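Response regulator receiver domain protein (CheY) (Rhodospirillum rubrum, PDB 3HEB) probably acts as the receiver domain of a two-component signalling pathway, accepting a phosphoryl group that switches its signalling state. Local coordinates at residues Met9-Asp12 and His16-Leu19; Thr117-Tyr122 and Ala126-Gln131. One frame throughout, in Å; residues are numbered along the deposited sequence.

Overall arrangement
Both contacts belong to the doubly wound parallel sheet of the receiver fold, but sit at different depths. Interaction 1 is buried, pressing the C-terminal end of strand 6-10 and the turn after it against helix 14-26; it is made by apolar and van der Waals contacts, with polar groups turned to partners elsewhere. Interaction 2 lies nearer the surface, where the loop after edge strand 114-117 turns into helix 122-136, and combines a helical backbone bond with one proline-alanine contact. The centres of interactions 1 and 2 are about 12 Å apart. K118 joins them through a salt bridge to E11 and a probable hydrogen bond to H16, while L19 packs on A126.

Interaction 1 (Met9-Asp12 and His16-Leu19); sequences MIED and HARL. With PO4 (phosphate ion), chain C.
E11 sends CG anti to its own N (chi1 173°) and then bends at chi2 (66°), which lays its chain against A17 in the first turn of helix 14-26. M9, modelled as selenomethionine, runs extended from the strand and bends only at chi3, bringing its methyl round to the same residue. There CE lies 3.5 Å from the carbonyl O of A17 and 4.1 Å from A17 CB. The A17 methyl thus meets both longer chains from roughly perpendicular directions, E11 CG lying 4.0 Å from A17 CB and 3.8 Å from A17 N. Further out, E11 CD reaches H16 CB at 4.0 Å, and the carboxylate and imidazole planes stand 69° apart. They do not bond directly: K118 NZ bridges them, salt-bridged to E11 OE1 and hydrogen-bonded to H16 ND1. E11 OE2 accepts a hydrogen bond from the backbone N-H of D13. On the other side of the imidazole, NE2 gives an in-plane hydrogen bond of 2.9 Å to O2 of a phosphate ion, probably from the crystallisation liquor, while F125 meets the ring edge-to-face. A leucine in place of H16 would probably leave K118 NZ without one of its partners and the phosphate without its imidazole donor. E11 also lies close to D66, the predicted phosphorylation site, as D12 does, consistent with the acidic pocket of receiver domains. The apolar stems of M9 and E11 therefore pack the helix against the strand and the turn after it, while the lysine probably offsets part of the negative charge at the strand's end.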
loop_
_atom_site.group_PDB
_atom_site.type_symbol
_atom_site.label_atom_id
_atom_site.label_comp_id
_atom_site.label_asym_id
_atom_site.label_seq_id
_atom_site.Cartn_x
_atom_site.Cartn_y
_atom_site.Cartn_z
HETATM N N MSE A 9 13.540 -8.565 -0.965
HETATM C CA MSE A 9 12.684 -9.641 -1.453
HETATM C C MSE A 9 12.813 -10.910 -0.607
HETATM O O MSE A 9 13.881 -11.524 -0.544
HETATM C CB MSE A 9 13.010 -9.943 -2.923
HETATM C CG MSE A 9 12.215 -11.089 -3.544
HETATM SE SE MSE A 9 12.473 -11.237 -5.340
HETATM C CE MSE A 9 14.192 -11.685 -5.384
ATOM N N ILE A 10 11.721 -11.278 0.059
ATOM C CA ILE A 10 11.681 -12.480 0.892
ATOM C C ILE A 10 10.840 -13.539 0.161
ATOM O O ILE A 10 9.611 -13.598 0.281
ATOM C CB ILE A 10 11.075 -12.173 2.284
ATOM C CG1 ILE A 10 11.849 -11.020 2.943
ATOM C CG2 ILE A 10 11.129 -13.428 3.167
ATOM C CD1 ILE A 10 11.237 -10.531 4.253
ATOM N N GLU A 11 11.523 -14.368 -0.612
ATOM C CA GLU A 11 10.879 -15.401 -1.406
ATOM C C GLU A 11 11.786 -16.626 -1.413
ATOM O O GLU A 11 12.993 -16.497 -1.591
ATOM C CB GLU A 11 10.675 -14.867 -2.829
ATOM C CG GLU A 11 10.154 -15.883 -3.830
ATOM C CD GLU A 11 8.750 -16.345 -3.521
ATOM O OE1 GLU A 11 7.811 -15.535 -3.660
ATOM O OE2 GLU A 11 8.587 -17.521 -3.133
ATOM N N ASP A 12 11.207 -17.807 -1.212
ATOM C CA ASP A 12 11.977 -19.055 -1.181
ATOM C C ASP A 12 11.910 -19.812 -2.500
ATOM O O ASP A 12 12.783 -20.632 -2.783
ATOM C CB ASP A 12 11.460 -19.969 -0.077
ATOM C CG ASP A 12 10.065 -20.469 -0.361
ATOM O OD1 ASP A 12 9.206 -19.636 -0.738
ATOM O OD2 ASP A 12 9.829 -21.686 -0.205
ATOM N N HIS A 16 10.162 -18.106 -8.729
ATOM C CA HIS A 16 9.434 -16.857 -8.587
ATOM C C HIS A 16 10.394 -15.733 -8.258
ATOM O O HIS A 16 10.232 -14.607 -8.732
ATOM C CB HIS A 16 8.386 -16.968 -7.483
ATOM C CG HIS A 16 7.276 -17.921 -7.797
ATOM N ND1 HIS A 16 6.162 -18.059 -6.997
ATOM C CD2 HIS A 16 7.126 -18.814 -8.806
ATOM C CE1 HIS A 16 5.374 -18.992 -7.498
ATOM N NE2 HIS A 16 5.941 -19.466 -8.595
ATOM N N ALA A 17 11.402 -16.037 -7.451
ATOM C CA ALA A 17 12.373 -15.023 -7.077
ATOM C C ALA A 17 13.060 -14.439 -8.304
ATOM O O ALA A 17 13.289 -13.238 -8.369
ATOM C CB ALA A 17 13.410 -15.606 -6.127
ATOM N N ARG A 18 13.385 -15.285 -9.277
ATOM C CA ARG A 18 14.050 -14.817 -10.483
ATOM C C ARG A 18 13.070 -14.123 -11.425
ATOM O O ARG A 18 13.459 -13.260 -12.203
ATOM C CB ARG A 18 14.763 -15.981 -11.188
ATOM C CG ARG A 18 15.988 -16.515 -10.422
ATOM C CD ARG A 18 16.641 -17.698 -11.150
ATOM N NE ARG A 18 17.702 -18.326 -10.358
ATOM C CZ ARG A 18 18.837 -17.726 -10.015
ATOM N NH1 ARG A 18 19.073 -16.477 -10.392
ATOM N NH2 ARG A 18 19.739 -18.369 -9.286
ATOM N N LEU A 19 11.795 -14.488 -11.349
ATOM C CA LEU A 19 10.785 -13.847 -12.189
ATOM C C LEU A 19 10.461 -12.446 -11.654
ATOM O O LEU A 19 10.297 -11.492 -12.421
ATOM C CB LEU A 19 9.503 -14.680 -12.213
ATOM C CG LEU A 19 8.314 -13.976 -12.871
ATOM C CD1 LEU A 19 8.571 -13.831 -14.364
ATOM C CD2 LEU A 19 7.052 -14.780 -12.627
HETATM P P PO4 C . 2.778 -20.571 -10.538
HETATM O O1 PO4 C . 2.766 -20.369 -12.119
HETATM O O2 PO4 C . 4.141 -21.240 -10.078
HETATM O O3 PO4 C . 2.620 -19.169 -9.821
HETATM O O4 PO4 C . 1.576 -21.515 -10.116
#

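Interaction 2 (Thr117-Tyr122 and Ala126-Gln131); sequences TKPVNY and ANAIRQ
A126 opens the helical side of the contact by giving its backbone N-H to the carbonyl O of Y122, an N-to-O distance of 2.8 Å with an N-H...O angle of 157°. This is the i+4 to i bond of the first turn of helix 122-136, and the donor is tilted 25° from the carbonyl plane. The methyl of A126 lies alongside the same carbonyl, CB to Y122 O being 3.6 Å, and it also packs on L19 and N23 of helix 14-26. Two residues on, A128 points its CB toward the loop and meets CG of P119 at 4.0 Å. That single carbon of the pyrrolidine ring does the touching, while P119 also packs on N124 and F125, so the proline rests along the first turns of the helix. A128 has a further neighbour in V138 of the second subunit. I129 turns instead to I20 and I24, joining the helix to helix 14-26. At R130 the backbone N bonds to A126 O at 3.1 Å, continuing the helical pattern, and the guanidinium NH2 reaches N23. Q131 repeats the backbone bond, its N lying 2.8 Å from N127 O, and its side chain packs on L134 of the second subunit. Back at the helix start, N121 is the N-cap, its OD1 accepting a hydrogen bond from the backbone N-H of E123. The whole is the last strand-to-helix connection of the CheY-like receiver fold, whose Lys-Pro pair, K118 and P119, follows the edge strand directly and turns the lysine toward the acidic phosphorylation pocket.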
loop_
_atom_site.group_PDB
_atom_site.type_symbol
_atom_site.label_atom_id
_atom_site.label_comp_id
_atom_site.label_asym_id
_atom_site.label_seq_id
_atom_site.Cartn_x
_atom_site.Cartn_y
_atom_site.Cartn_z
ATOM N N THR A 117 -2.055 -11.344 -4.571
ATOM C CA THR A 117 -2.094 -12.787 -4.742
ATOM C C THR A 117 -1.339 -13.050 -6.044
ATOM O O THR A 117 -1.638 -12.439 -7.080
ATOM C CB THR A 117 -3.543 -13.307 -4.879
ATOM O OG1 THR A 117 -4.227 -13.159 -3.629
ATOM C CG2 THR A 117 -3.542 -14.779 -5.290
ATOM N N LYS A 118 -0.350 -13.938 -5.989
ATOM C CA LYS A 118 0.435 -14.263 -7.170
ATOM C C LYS A 118 -0.490 -14.754 -8.271
ATOM O O LYS A 118 -1.258 -15.686 -8.059
ATOM C CB LYS A 118 1.451 -15.365 -6.861
ATOM C CG LYS A 118 2.564 -14.971 -5.911
ATOM C CD LYS A 118 3.536 -16.118 -5.744
ATOM C CE LYS A 118 4.654 -15.736 -4.802
ATOM N NZ LYS A 118 5.627 -16.848 -4.594
ATOM N N PRO A 119 -0.457 -14.111 -9.452
ATOM C CA PRO A 119 -1.341 -14.597 -10.517
ATOM C C PRO A 119 -0.880 -16.004 -10.903
ATOM O O PRO A 119 0.322 -16.296 -10.907
ATOM C CB PRO A 119 -1.129 -13.582 -11.642
ATOM C CG PRO A 119 -0.793 -12.302 -10.897
ATOM C CD PRO A 119 0.140 -12.806 -9.803
ATOM N N VAL A 120 -1.834 -16.879 -11.204
ATOM C CA VAL A 120 -1.513 -18.245 -11.583
ATOM C C VAL A 120 -0.774 -18.248 -12.905
ATOM O O VAL A 120 0.286 -18.857 -13.024
ATOM C CB VAL A 120 -2.778 -19.104 -11.720
ATOM C CG1 VAL A 120 -2.415 -20.464 -12.280
ATOM C CG2 VAL A 120 -3.458 -19.257 -10.358
ATOM N N ASN A 121 -1.337 -17.562 -13.895
ATOM C CA ASN A 121 -0.719 -17.492 -15.211
ATOM C C ASN A 121 0.638 -16.784 -15.135
ATOM O O ASN A 121 0.724 -15.630 -14.701
ATOM C CB ASN A 121 -1.624 -16.750 -16.184
ATOM C CG ASN A 121 -1.170 -16.911 -17.616
ATOM O OD1 ASN A 121 0.008 -16.764 -17.919
ATOM N ND2 ASN A 121 -2.100 -17.210 -18.506
ATOM N N TYR A 122 1.681 -17.490 -15.569
ATOM C CA TYR A 122 3.055 -16.987 -15.556
ATOM C C TYR A 122 3.214 -15.598 -16.146
ATOM O O TYR A 122 3.900 -14.753 -15.577
ATOM C CB TYR A 122 3.975 -17.940 -16.317
ATOM C CG TYR A 122 5.346 -18.023 -15.715
ATOM C CD1 TYR A 122 5.505 -18.487 -14.415
ATOM C CD2 TYR A 122 6.484 -17.644 -16.437
ATOM C CE1 TYR A 122 6.756 -18.582 -13.833
ATOM C CE2 TYR A 122 7.754 -17.735 -15.864
ATOM C CZ TYR A 122 7.875 -18.209 -14.560
ATOM O OH TYR A 122 9.118 -18.340 -13.986
ATOM N N ALA A 126 4.181 -12.205 -14.352
ATOM C CA ALA A 126 5.297 -11.342 -14.740
ATOM C C ALA A 126 4.829 -9.905 -14.954
ATOM O O ALA A 126 5.469 -8.959 -14.490
ATOM C CB ALA A 126 5.952 -11.881 -16.010
ATOM N N ASN A 127 3.717 -9.749 -15.663
ATOM C CA ASN A 127 3.163 -8.430 -15.921
ATOM C C ASN A 127 2.786 -7.713 -14.626
ATOM O O ASN A 127 2.994 -6.504 -14.498
ATOM C CB ASN A 127 1.915 -8.527 -16.788
ATOM C CG ASN A 127 1.045 -7.299 -16.654
ATOM O OD1 ASN A 127 1.351 -6.241 -17.209
ATOM N ND2 ASN A 127 -0.034 -7.421 -15.879
ATOM N N ALA A 128 2.220 -8.451 -13.674
ATOM C CA ALA A 128 1.816 -7.862 -12.411
ATOM C C ALA A 128 3.013 -7.302 -11.644
ATOM O O ALA A 128 2.910 -6.251 -11.015
ATOM C CB ALA A 128 1.079 -8.887 -11.567
ATOM N N ILE A 129 4.141 -8.005 -11.700
ATOM C CA ILE A 129 5.360 -7.571 -11.025
ATOM C C ILE A 129 5.879 -6.297 -11.691
ATOM O O ILE A 129 6.401 -5.382 -11.038
ATOM C CB ILE A 129 6.450 -8.658 -11.116
ATOM C CG1 ILE A 129 5.938 -9.956 -10.479
ATOM C CG2 ILE A 129 7.723 -8.175 -10.431
ATOM C CD1 ILE A 129 6.907 -11.121 -10.574
ATOM N N ARG A 130 5.742 -6.256 -13.004
ATOM C CA ARG A 130 6.157 -5.110 -13.789
ATOM C C ARG A 130 5.291 -3.948 -13.296
ATOM O O ARG A 130 5.773 -2.838 -13.050
ATOM C CB ARG A 130 5.884 -5.420 -15.254
ATOM C CG ARG A 130 6.470 -4.493 -16.282
ATOM C CD ARG A 130 6.241 -5.148 -17.653
ATOM N NE ARG A 130 6.814 -6.494 -17.674
ATOM C CZ ARG A 130 6.205 -7.582 -18.146
ATOM N NH1 ARG A 130 4.980 -7.514 -18.654
ATOM N NH2 ARG A 130 6.826 -8.747 -18.097
ATOM N N GLN A 131 4.004 -4.229 -13.122
ATOM C CA GLN A 131 3.058 -3.230 -12.649
ATOM C C GLN A 131 3.433 -2.771 -11.242
ATOM O O GLN A 131 3.277 -1.599 -10.906
ATOM C CB GLN A 131 1.647 -3.807 -12.659
ATOM C CG GLN A 131 0.615 -2.862 -13.208
ATOM C CD GLN A 131 1.083 -2.185 -14.490
ATOM O OE1 GLN A 131 1.465 -1.013 -14.479
ATOM N NE2 GLN A 131 1.069 -2.931 -15.596
#